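Local coordinates for aldehyde dehydrogenase family protein (Pseudomonas syringae pv. tomato, PDB 5IUV) that acts as an indole-3-acetaldehyde dehydrogenase that uses NAD+, probably producing the auxin indole-3-acetate, at residues 52-55 against 56-60; 65-68 against 69-72; 170-173 against 174-178; 227-230 against 231-235; 252-255 against 256-260. All coordinates share one frame; numbering follows the deposited sequence.

Contact 1: residues 52-55 against 56-60; sequences ASCD and AADAQ
The N-terminus of helix 56-72 is built on Asp-55, its N-cap residue, and Asp-58, three positions on in the first turn. The carboxylate of Asp-58 folds back along the helix and takes the backbone N-H of Asp-55 at OD2 (N to OD2 2.9 Å, 159° at the hydrogen), using the anti lone pair. This is half of a capping box; the reciprocal bond from the side chain of Asp-55 is absent. CG of Asp-55 stands anti to its own backbone N (chi1 -151°) and beside the carbonyl carbon. Asp-55 OD1 thereby accepts a 2.7 Å hydrogen bond from Ala-56 N, the donor lying 16° out of the carboxylate plane. Asp-55 O receives Ala-59 N at 3.1 Å, closing the first helical turn, and a weak second bond from Asp-58 N. Cys-54 packs against the same Asp-58 side chain: its CA lies 3.3 Å from Asp-58 OD2, and its SG rests 4.0 Å from Asp-58 CB. The other oxygen of Asp-58, OD1, accepts the amide of Ala-32, so both carboxylate oxygens are engaged and the group is held against rotation. Negative charge at this helix end probably interacts favourably with the helix dipole and would stabilise the ionised form of Asp-58.

Contact 2: residues 65-68 against 69-72; sequences SARS and AFDS
Arg-67 and Asp-71, four residues apart near the C-terminal end of helix 56-72, are joined twice along the helix. Asp-71 N donates to Arg-67 O at 2.9 Å, and a water bridges the side chains: it donates to Asp-71 OD1 at 2.6 Å and accepts a weak bond from Arg-67 NH1 at 2.8 Å. The charged groups themselves stay 4.6 Å apart, Arg-67 NH1 to Asp-71 OD1, beyond a salt bridge, consistent with the guanidinium being held by two other carboxylates, NE paired with Asp-236 and NH2 with Asp-238. CG anti to the backbone N and the bend at chi2 (67°) lay Arg-67 CD 3.6 Å from Asp-71 OD2; a further bend at chi3 (59°) directs the guanidinium. Phe-70 runs beside Arg-67 in the same direction; Arg-67 NH1 comes to 4.0 Å from Phe-70 CD2, with the guanidinium and ring planes nearly perpendicular (88°). On the side facing the sheet, Ala-66 and Phe-70 pack on strands 149-164 and 187-191, while Phe-70 also meets Arg-449 of a neighbouring subunit. Ala-69 CB rests near Ser-65 O of the preceding turn. Ser-72 OG bends back to donate to Ala-69 O at 2.7 Å.

Contact 3: residues 170-173 against 174-178; sequences PLMM and ACWKL
Trp-176 carries the aromatic part of this contact, with Met-173 and Met-172 from the preceding turn of helix 170-183 alongside it. A CH-pi contact is central: the methyl CE of Met-173 stands over the six-membered ring, 3.5 Å from its centroid and only 9° off the normal. The methionine curls to get there, with CG beside its backbone N and further bends at chi2 and at chi3 (104°), the latter away from a staggered value. Two Met-aromatic contacts accompany it, both oblique. Met-173 SD lies 4.5 Å from the centroid of the six-membered ring of Trp-176, and Met-172 SD 4.9 Å from that of the five-membered ring. Apolar packing adds Met-172 CG, 4.2 Å from Trp-176 CD1, and, on another side of the helix, Leu-171 CD1, 3.8 Å from Cys-175 SG. Helical backbone bonds support these pairs, among them Trp-176 N to Met-172 O at 2.9 Å. Lys-177 contributes its aliphatic part, CG lying 3.4 Å from Met-173 O, and sends NZ away to a salt bridge with Asp-478 and a hydrogen bond with Thr-243. Phe-467 meets the indole edge-to-face. The helix is the crossover of a beta-alpha-beta unit between strands 149-164 and 187-191 of the NAD-binding sheet; Met-173 touches the dinucleotide and lies close to Phe-169, a residue of the indole-3-acetate site.

Contact 4: residues 227-230 against 231-235; sequences VGKA and LALHM. With NAD (nicotinamide-adenine-dinucleotide), chain C.
Lys-229 and Leu-233 run side by side near the C-terminal end of helix 224-232, and the lysine can be followed outward from the adenine of NAD. Lys-229 CB stands 4.0 Å from NAD N1A. CG, anti to the backbone N (chi1 177°), lies 3.7 Å from Leu-233 CD1. Since the chain stays extended beyond CG, CE returns to the same methyl, Leu-233 CD1, at 3.8 Å. One leucine methyl thus lies against the lysine chain at two points, while the CB and CG of Leu-233 lean on Lys-229 O. The main chain reinforces the pairing: Leu-233 N donates to Lys-229 O at 3.0 Å. At the Gly-228 to Lys-229 peptide the backbone itself meets the cofactor. Gly-228 has no side chain, and the adenine comes up against the peptide, with NAD C2A 3.4 Å from Gly-228 C and also 3.4 Å from Lys-229 N. Ala-232 N is bonded to Gly-228 O, and Leu-231 N to Val-227 O, as in a regular helix. Leu-231 turns its CG over Val-227 O at 3.5 Å and packs inward on Val-189 and Lys-191 of strand 187-191. Farther on, His-234 CB lies near Ala-230 O. As in other aldehyde dehydrogenases, the adenine lies in a cleft between two helices of the Rossmann-like domain, here 224-232 and 246-258.

Contact 5: residues 252-255 against 256-260; sequences LMIY and AGESN. With NAD (nicotinamide-adenine-dinucleotide), chain C.
Ala-256 begins the final turn of helix 246-258, its N donating to Leu-252 O at 3.0 Å and its CB resting over the same carbonyl. Gly-257 follows, bonded from N to Met-253 O. Glu-258 reaches back along the helix surface: CG lies 3.2 Å from Ile-254 O, OE2 touches Ile-254 CG2 at 3.5 Å, and OE1 comes to the edge of the Tyr-255 ring, 4.0 Å from CD1 and near the ring plane, although ring and carboxylate planes are 54° apart. That tyrosine points its other end at the adenine; its OH receives a weak but straight bond from NAD N6A (3.3 Å, 168°), and Leu-252 CD2 packs on NAD C2A at 3.8 Å. At Ser-259 the backbone leaves helical geometry. Its OG sits between its own N and carbonyl carbon (chi1 55°) and donates to Tyr-255 O at 2.7 Å, closing off the helix end. Asn-260 then ties the loop to Val-237 and Lys-262. The helix belongs to a beta-alpha-beta unit, with Leu-252 against strand 239-243 and Met-253 and Ala-256 against strand 263-267. It also faces the same helix of a neighbouring subunit, where Met-253 meets Ala-256 and Ile-254 meets Gly-257 of that chain.

In the fold
Contacts 1, 4 and 5 form a row across one side of the NAD-binding domain. Centres of contacts 1 and 4 are about 10 Å apart, joined by a hydrogen bond between Gln-60 OE1 and His-234 NE2 (2.8 Å) and by Ala-56 and Ala-59 packing on Ala-230. Contacts 4 and 5 lie about 9 Å apart between centres and both touch NAD; Ala-232 CB reaches Tyr-255 CD2 at 3.5 Å, and Asn-260 ND2 bonds weakly to Met-235 O. Contact 2 continues helix 56-72, about 18 Å between centres from contact 1 and away from the annotated sites. Contact 3 lies nearer the catalytic end, the Lys-177 side chain about 4 Å from that of Glu-267, a predicted active-site residue.

Contact 1: residues 52-55 against 56-60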
# COMPACT_ATOMS: atom_id res chain seq x y z
N ALA A 52 44.17 3.14 9.17
CA ALA A 52 44.03 4.58 9.38
C ALA A 52 43.13 4.88 10.58
O ALA A 52 42.04 4.32 10.71
CB ALA A 52 43.48 5.25 8.13
N SER A 53 43.61 5.74 11.48
CA SER A 53 42.83 6.13 12.65
C SER A 53 42.25 7.53 12.43
O SER A 53 42.88 8.52 12.77
CB SER A 53 43.70 6.10 13.91
OG SER A 53 42.92 6.38 15.07
N CYS A 54 41.05 7.59 11.84
CA CYS A 54 40.45 8.87 11.49
C CYS A 54 39.93 9.64 12.70
O CYS A 54 39.66 9.05 13.75
CB CYS A 54 39.32 8.66 10.48
SG CYS A 54 39.91 7.93 8.94
N ASP A 55 39.79 10.95 12.53
CA ASP A 55 39.33 11.83 13.60
C ASP A 55 38.40 12.88 13.00
O ASP A 55 37.94 12.72 11.86
CB ASP A 55 40.53 12.49 14.31
CG ASP A 55 40.25 12.82 15.78
OD1 ASP A 55 39.12 13.24 16.12
OD2 ASP A 55 41.17 12.65 16.61
N ALA A 56 38.14 13.95 13.74
CA ALA A 56 37.17 14.97 13.33
C ALA A 56 37.47 15.57 11.95
O ALA A 56 36.55 15.84 11.17
CB ALA A 56 37.08 16.07 14.38
N ALA A 57 38.75 15.79 11.66
CA ALA A 57 39.14 16.39 10.38
C ALA A 57 38.76 15.51 9.19
O ALA A 57 38.36 16.00 8.13
CB ALA A 57 40.63 16.68 10.36
N ASP A 58 38.89 14.20 9.38
CA ASP A 58 38.56 13.26 8.32
C ASP A 58 37.05 13.16 8.13
O ASP A 58 36.57 13.02 7.00
CB ASP A 58 39.17 11.89 8.63
CG ASP A 58 40.65 11.98 8.92
OD1 ASP A 58 41.43 12.25 7.97
OD2 ASP A 58 41.05 11.80 10.09
N ALA A 59 36.30 13.24 9.23
CA ALA A 59 34.85 13.32 9.16
C ALA A 59 34.43 14.53 8.34
O ALA A 59 33.55 14.44 7.48
CB ALA A 59 34.24 13.39 10.56
N GLN A 60 35.06 15.67 8.60
CA GLN A 60 34.77 16.89 7.85
C GLN A 60 35.01 16.71 6.35
O GLN A 60 34.17 17.09 5.54
CB GLN A 60 35.61 18.05 8.37
CG GLN A 60 35.40 19.35 7.60
CD GLN A 60 33.96 19.87 7.70
OE1 GLN A 60 33.30 19.73 8.73
NE2 GLN A 60 33.49 20.49 6.63

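Contact 2: residues 65-68 against 69-72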
# COMPACT_ATOMS: atom_id res chain seq x y z
N SER A 65 32.73 15.77 0.97
CA SER A 65 32.72 14.91 -0.20
C SER A 65 31.34 14.31 -0.44
O SER A 65 30.82 14.33 -1.55
CB SER A 65 33.77 13.81 -0.05
OG SER A 65 33.64 12.80 -1.03
N ALA A 66 30.75 13.76 0.62
CA ALA A 66 29.40 13.20 0.55
C ALA A 66 28.39 14.24 0.05
O ALA A 66 27.54 13.94 -0.80
CB ALA A 66 28.97 12.68 1.91
N ARG A 67 28.48 15.45 0.59
CA ARG A 67 27.52 16.52 0.30
C ARG A 67 27.65 16.99 -1.14
O ARG A 67 26.66 17.17 -1.84
CB ARG A 67 27.74 17.70 1.26
CG ARG A 67 26.94 18.96 0.92
CD ARG A 67 25.44 18.73 1.10
NE ARG A 67 25.10 18.35 2.47
CZ ARG A 67 23.97 17.76 2.83
NH1 ARG A 67 23.05 17.47 1.91
NH2 ARG A 67 23.75 17.44 4.10
N SER A 68 28.89 17.18 -1.58
CA SER A 68 29.13 17.61 -2.95
C SER A 68 28.62 16.57 -3.94
O SER A 68 28.00 16.91 -4.95
CB SER A 68 30.62 17.87 -3.16
OG SER A 68 30.87 18.24 -4.50
N ALA A 69 28.86 15.29 -3.64
CA ALA A 69 28.38 14.22 -4.50
C ALA A 69 26.85 14.17 -4.53
O ALA A 69 26.26 14.00 -5.60
CB ALA A 69 28.94 12.88 -4.05
N PHE A 70 26.21 14.31 -3.37
CA PHE A 70 24.75 14.32 -3.32
C PHE A 70 24.21 15.47 -4.17
O PHE A 70 23.31 15.28 -4.98
CB PHE A 70 24.24 14.44 -1.88
CG PHE A 70 22.75 14.49 -1.78
CD1 PHE A 70 21.99 13.34 -1.92
CD2 PHE A 70 22.10 15.69 -1.54
CE1 PHE A 70 20.61 13.38 -1.82
CE2 PHE A 70 20.71 15.73 -1.44
CZ PHE A 70 19.98 14.58 -1.58
N ASP A 71 24.78 16.66 -4.00
CA ASP A 71 24.29 17.83 -4.71
C ASP A 71 24.51 17.75 -6.23
O ASP A 71 23.73 18.30 -7.01
CB ASP A 71 24.94 19.11 -4.15
CG ASP A 71 24.37 19.51 -2.79
OD1 ASP A 71 23.31 19.00 -2.40
OD2 ASP A 71 24.99 20.35 -2.10
N SER A 72 25.56 17.05 -6.65
CA SER A 72 25.84 16.86 -8.08
C SER A 72 24.75 16.06 -8.80
O SER A 72 24.57 16.18 -10.01
CB SER A 72 27.18 16.15 -8.28
OG SER A 72 27.03 14.74 -8.12
O HOH W 1 22.29 19.36 -0.05

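Contact 3: residues 170-173 against 174-178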
# COMPACT_ATOMS: atom_id res chain seq x y z
N PRO A 170 30.35 -7.66 10.61
CA PRO A 170 30.87 -6.41 10.04
C PRO A 170 30.33 -6.09 8.65
O PRO A 170 29.76 -5.01 8.44
CB PRO A 170 32.39 -6.65 9.98
CG PRO A 170 32.65 -7.70 10.99
CD PRO A 170 31.43 -8.59 10.99
N LEU A 171 30.49 -7.01 7.71
CA LEU A 171 30.03 -6.74 6.35
C LEU A 171 28.51 -6.77 6.25
O LEU A 171 27.90 -5.90 5.61
CB LEU A 171 30.63 -7.74 5.36
CG LEU A 171 30.19 -7.53 3.90
CD1 LEU A 171 30.55 -6.13 3.43
CD2 LEU A 171 30.80 -8.57 2.99
N MET A 172 27.88 -7.75 6.88
CA MET A 172 26.43 -7.89 6.75
C MET A 172 25.69 -6.69 7.34
O MET A 172 24.77 -6.18 6.71
CB MET A 172 25.93 -9.17 7.41
CG MET A 172 24.50 -9.49 7.00
SD MET A 172 23.75 -10.90 7.83
CE MET A 172 25.11 -12.06 7.86
N MET A 173 26.09 -6.24 8.54
CA MET A 173 25.47 -5.06 9.15
C MET A 173 25.72 -3.80 8.34
O MET A 173 24.83 -2.95 8.23
CB MET A 173 25.99 -4.83 10.58
CG MET A 173 25.54 -5.85 11.61
SD MET A 173 23.75 -5.96 11.80
CE MET A 173 23.41 -7.48 10.91
N ALA A 174 26.91 -3.67 7.77
CA ALA A 174 27.19 -2.55 6.89
C ALA A 174 26.21 -2.57 5.71
O ALA A 174 25.65 -1.54 5.35
CB ALA A 174 28.64 -2.58 6.39
N CYS A 175 25.99 -3.76 5.15
CA CYS A 175 25.12 -3.91 3.99
C CYS A 175 23.64 -3.70 4.32
O CYS A 175 22.88 -3.22 3.48
CB CYS A 175 25.32 -5.28 3.35
SG CYS A 175 26.90 -5.44 2.49
N TRP A 176 23.23 -4.07 5.53
CA TRP A 176 21.88 -3.75 5.99
C TRP A 176 21.61 -2.26 5.95
O TRP A 176 20.48 -1.84 5.71
CB TRP A 176 21.66 -4.26 7.42
CG TRP A 176 21.32 -5.71 7.50
CD1 TRP A 176 21.50 -6.65 6.54
CD2 TRP A 176 20.73 -6.38 8.62
NE1 TRP A 176 21.06 -7.88 6.99
CE2 TRP A 176 20.58 -7.73 8.26
CE3 TRP A 176 20.31 -5.96 9.89
CZ2 TRP A 176 20.04 -8.68 9.13
CZ3 TRP A 176 19.76 -6.90 10.75
CH2 TRP A 176 19.63 -8.25 10.36
N LYS A 177 22.64 -1.45 6.18
CA LYS A 177 22.50 0.01 6.09
C LYS A 177 22.71 0.47 4.66
O LYS A 177 21.91 1.25 4.16
CB LYS A 177 23.50 0.74 7.01
CG LYS A 177 23.59 0.24 8.46
CD LYS A 177 22.28 0.40 9.22
CE LYS A 177 22.48 0.06 10.70
NZ LYS A 177 21.19 -0.11 11.45
N LEU A 178 23.77 0.01 4.01
CA LEU A 178 24.13 0.50 2.67
C LEU A 178 23.07 0.20 1.62
O LEU A 178 22.83 1.00 0.72
CB LEU A 178 25.47 -0.11 2.21
CG LEU A 178 26.74 0.29 2.96
CD1 LEU A 178 27.95 -0.33 2.27
CD2 LEU A 178 26.87 1.79 3.03

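Contact 4: residues 227-230 against 231-235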
# COMPACT_ATOMS: atom_id res chain seq x y z
N VAL A 227 36.22 9.54 15.54
CA VAL A 227 35.54 9.82 14.28
C VAL A 227 34.04 9.47 14.34
O VAL A 227 33.22 10.14 13.71
CB VAL A 227 36.22 9.10 13.08
CG1 VAL A 227 36.18 7.58 13.24
CG2 VAL A 227 35.60 9.54 11.75
N GLY A 228 33.69 8.44 15.10
CA GLY A 228 32.28 8.10 15.26
C GLY A 228 31.50 9.25 15.87
O GLY A 228 30.48 9.69 15.33
N LYS A 229 32.01 9.75 16.99
CA LYS A 229 31.45 10.91 17.67
C LYS A 229 31.39 12.14 16.77
O LYS A 229 30.40 12.87 16.77
CB LYS A 229 32.27 11.23 18.93
CG LYS A 229 31.82 12.48 19.68
CD LYS A 229 32.72 12.73 20.88
CE LYS A 229 32.15 13.80 21.79
NZ LYS A 229 32.93 13.94 23.05
N ALA A 230 32.46 12.36 16.01
CA ALA A 230 32.54 13.51 15.11
C ALA A 230 31.43 13.49 14.05
O ALA A 230 30.85 14.53 13.72
CB ALA A 230 33.91 13.58 14.44
N LEU A 231 31.15 12.31 13.52
CA LEU A 231 30.07 12.15 12.55
C LEU A 231 28.70 12.41 13.19
O LEU A 231 27.85 13.07 12.60
CB LEU A 231 30.10 10.75 11.93
CG LEU A 231 31.21 10.46 10.91
CD1 LEU A 231 31.26 8.97 10.55
CD2 LEU A 231 31.02 11.29 9.65
N ALA A 232 28.50 11.90 14.39
CA ALA A 232 27.22 12.06 15.09
C ALA A 232 26.97 13.52 15.50
O ALA A 232 25.81 13.94 15.62
CB ALA A 232 27.17 11.16 16.30
N LEU A 233 28.03 14.28 15.70
CA LEU A 233 27.91 15.69 16.05
C LEU A 233 27.99 16.62 14.84
O LEU A 233 27.89 17.84 14.98
CB LEU A 233 29.00 16.09 17.05
CG LEU A 233 28.84 15.63 18.49
CD1 LEU A 233 30.15 15.80 19.25
CD2 LEU A 233 27.72 16.41 19.16
N HIS A 234 28.18 16.06 13.65
CA HIS A 234 28.43 16.91 12.48
C HIS A 234 27.19 17.70 12.07
O HIS A 234 26.09 17.15 12.01
CB HIS A 234 28.94 16.09 11.29
CG HIS A 234 29.70 16.92 10.30
ND1 HIS A 234 29.08 17.76 9.40
CD2 HIS A 234 31.03 17.05 10.08
CE1 HIS A 234 30.00 18.36 8.66
NE2 HIS A 234 31.19 17.95 9.06
N MET A 235 27.37 18.99 11.79
CA MET A 235 26.25 19.87 11.51
C MET A 235 25.70 19.73 10.09
O MET A 235 24.67 20.32 9.76
CB MET A 235 26.65 21.34 11.76
CG MET A 235 26.99 21.63 13.21
SD MET A 235 25.55 21.40 14.28
CE MET A 235 24.55 22.80 13.78
PA NAD C . 29.38 -0.26 20.60
O1A NAD C . 28.16 0.42 21.09
O2A NAD C . 30.54 -0.24 21.57
O5B NAD C . 29.85 0.38 19.23
C5B NAD C . 29.19 0.21 17.96
C4B NAD C . 29.83 1.18 17.00
O4B NAD C . 29.73 2.52 17.54
C3B NAD C . 31.31 0.97 16.66
O3B NAD C . 31.57 1.30 15.30
C2B NAD C . 32.01 1.96 17.60
O2B NAD C . 33.29 2.35 17.12
C1B NAD C . 31.01 3.11 17.61
N9A NAD C . 31.05 4.01 18.76
C8A NAD C . 31.50 3.74 20.02
N7A NAD C . 31.50 4.77 20.82
C5A NAD C . 30.98 5.80 20.04
C6A NAD C . 30.67 7.14 20.32
N6A NAD C . 30.91 7.74 21.49
N1A NAD C . 30.11 7.88 19.33
C2A NAD C . 29.90 7.30 18.14
N3A NAD C . 30.16 6.05 17.75
C4A NAD C . 30.70 5.34 18.76
O3 NAD C . 29.03 -1.79 20.26
PN NAD C . 29.90 -3.05 19.76
O1N NAD C . 30.65 -3.53 20.94
O2N NAD C . 30.64 -2.67 18.54
O5D NAD C . 28.77 -4.09 19.31
C5D NAD C . 28.07 -4.93 20.25
C4D NAD C . 26.69 -4.36 20.45
O4D NAD C . 26.00 -4.32 19.19
C3D NAD C . 25.79 -5.18 21.37
O3D NAD C . 25.13 -4.32 22.29
C2D NAD C . 24.82 -5.82 20.38
O2D NAD C . 23.52 -6.14 20.88
C1D NAD C . 24.67 -4.72 19.30
N1N NAD C . 24.19 -5.31 17.98
C2N NAD C . 22.88 -4.94 17.60
C3N NAD C . 22.36 -5.38 16.39
C7N NAD C . 20.95 -5.08 15.96
O7N NAD C . 20.14 -4.58 16.77
N7N NAD C . 20.59 -5.46 14.76
C4N NAD C . 23.15 -6.20 15.59
C5N NAD C . 24.42 -6.58 16.00
C6N NAD C . 24.93 -6.12 17.20

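Contact 5: residues 252-255 against 256-260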
# COMPACT_ATOMS: atom_id res chain seq x y z
N LEU A 252 24.06 8.85 21.08
CA LEU A 252 23.83 9.42 19.75
C LEU A 252 22.61 10.35 19.75
O LEU A 252 22.59 11.35 19.04
CB LEU A 252 23.64 8.32 18.69
CG LEU A 252 24.78 7.32 18.40
CD1 LEU A 252 24.63 6.77 16.99
CD2 LEU A 252 26.17 7.92 18.60
N MET A 253 21.60 10.02 20.53
CA MET A 253 20.44 10.90 20.66
C MET A 253 20.86 12.23 21.28
O MET A 253 20.40 13.30 20.88
CB MET A 253 19.35 10.24 21.50
CG MET A 253 18.81 8.97 20.89
SD MET A 253 17.26 8.45 21.66
CE MET A 253 16.11 9.64 20.96
N ILE A 254 21.76 12.15 22.25
CA ILE A 254 22.29 13.34 22.88
C ILE A 254 23.12 14.17 21.89
O ILE A 254 22.95 15.39 21.80
CB ILE A 254 23.14 12.98 24.12
CG1 ILE A 254 22.24 12.33 25.18
CG2 ILE A 254 23.86 14.21 24.66
CD1 ILE A 254 22.96 11.83 26.41
N TYR A 255 23.98 13.51 21.12
CA TYR A 255 24.77 14.20 20.09
C TYR A 255 23.90 14.92 19.07
O TYR A 255 24.22 16.02 18.64
CB TYR A 255 25.69 13.23 19.34
CG TYR A 255 26.80 12.59 20.15
CD1 TYR A 255 27.39 13.25 21.22
CD2 TYR A 255 27.27 11.33 19.82
CE1 TYR A 255 28.41 12.65 21.95
CE2 TYR A 255 28.29 10.72 20.53
CZ TYR A 255 28.86 11.39 21.60
OH TYR A 255 29.88 10.77 22.30
N ALA A 256 22.81 14.28 18.65
CA ALA A 256 21.92 14.91 17.68
C ALA A 256 21.29 16.16 18.28
O ALA A 256 21.19 17.20 17.61
CB ALA A 256 20.85 13.94 17.25
N GLY A 257 20.88 16.07 19.54
CA GLY A 257 20.30 17.20 20.25
C GLY A 257 21.29 18.34 20.45
O GLY A 257 20.90 19.51 20.45
N GLU A 258 22.55 18.01 20.63
CA GLU A 258 23.59 19.01 20.84
C GLU A 258 24.01 19.68 19.54
O GLU A 258 24.62 20.75 19.56
CB GLU A 258 24.82 18.38 21.50
CG GLU A 258 24.61 17.91 22.93
CD GLU A 258 25.84 17.22 23.49
OE1 GLU A 258 26.75 16.88 22.71
OE2 GLU A 258 25.90 17.02 24.72
N SER A 259 23.69 19.06 18.41
CA SER A 259 24.19 19.55 17.13
C SER A 259 23.08 20.09 16.24
O SER A 259 22.65 21.23 16.41
CB SER A 259 24.99 18.45 16.40
OG SER A 259 24.25 17.25 16.24
N ASN A 260 22.59 19.28 15.30
CA ASN A 260 21.67 19.80 14.28
C ASN A 260 20.30 19.10 14.20
O ASN A 260 19.60 19.23 13.19
CB ASN A 260 22.34 19.71 12.90
CG ASN A 260 22.57 18.27 12.44
OD1 ASN A 260 22.55 17.33 13.24
ND2 ASN A 260 22.80 18.09 11.14
PA NAD C . 29.38 -0.26 20.60
O1A NAD C . 28.16 0.42 21.09
O2A NAD C . 30.54 -0.24 21.57
O5B NAD C . 29.85 0.38 19.23
C5B NAD C . 29.19 0.21 17.96
C4B NAD C . 29.83 1.18 17.00
O4B NAD C . 29.73 2.52 17.54
C3B NAD C . 31.31 0.97 16.66
O3B NAD C . 31.57 1.30 15.30
C2B NAD C . 32.01 1.96 17.60
O2B NAD C . 33.29 2.35 17.12
C1B NAD C . 31.01 3.11 17.61
N9A NAD C . 31.05 4.01 18.76
C8A NAD C . 31.50 3.74 20.02
N7A NAD C . 31.50 4.77 20.82
C5A NAD C . 30.98 5.80 20.04
C6A NAD C . 30.67 7.14 20.32
N6A NAD C . 30.91 7.74 21.49
N1A NAD C . 30.11 7.88 19.33
C2A NAD C . 29.90 7.30 18.14
N3A NAD C . 30.16 6.05 17.75
C4A NAD C . 30.70 5.34 18.76
O3 NAD C . 29.03 -1.79 20.26
PN NAD C . 29.90 -3.05 19.76
O1N NAD C . 30.65 -3.53 20.94
O2N NAD C . 30.64 -2.67 18.54
O5D NAD C . 28.77 -4.09 19.31
C5D NAD C . 28.07 -4.93 20.25
C4D NAD C . 26.69 -4.36 20.45
O4D NAD C . 26.00 -4.32 19.19
C3D NAD C . 25.79 -5.18 21.37
O3D NAD C . 25.13 -4.32 22.29
C2D NAD C . 24.82 -5.82 20.38
O2D NAD C . 23.52 -6.14 20.88
C1D NAD C . 24.67 -4.72 19.30
N1N NAD C . 24.19 -5.31 17.98
C2N NAD C . 22.88 -4.94 17.60
C3N NAD C . 22.36 -5.38 16.39
C7N NAD C . 20.95 -5.08 15.96
O7N NAD C . 20.14 -4.58 16.77
N7N NAD C . 20.59 -5.46 14.76
C4N NAD C . 23.15 -6.20 15.59
C5N NAD C . 24.42 -6.58 16.00
C6N NAD C . 24.93 -6.12 17.20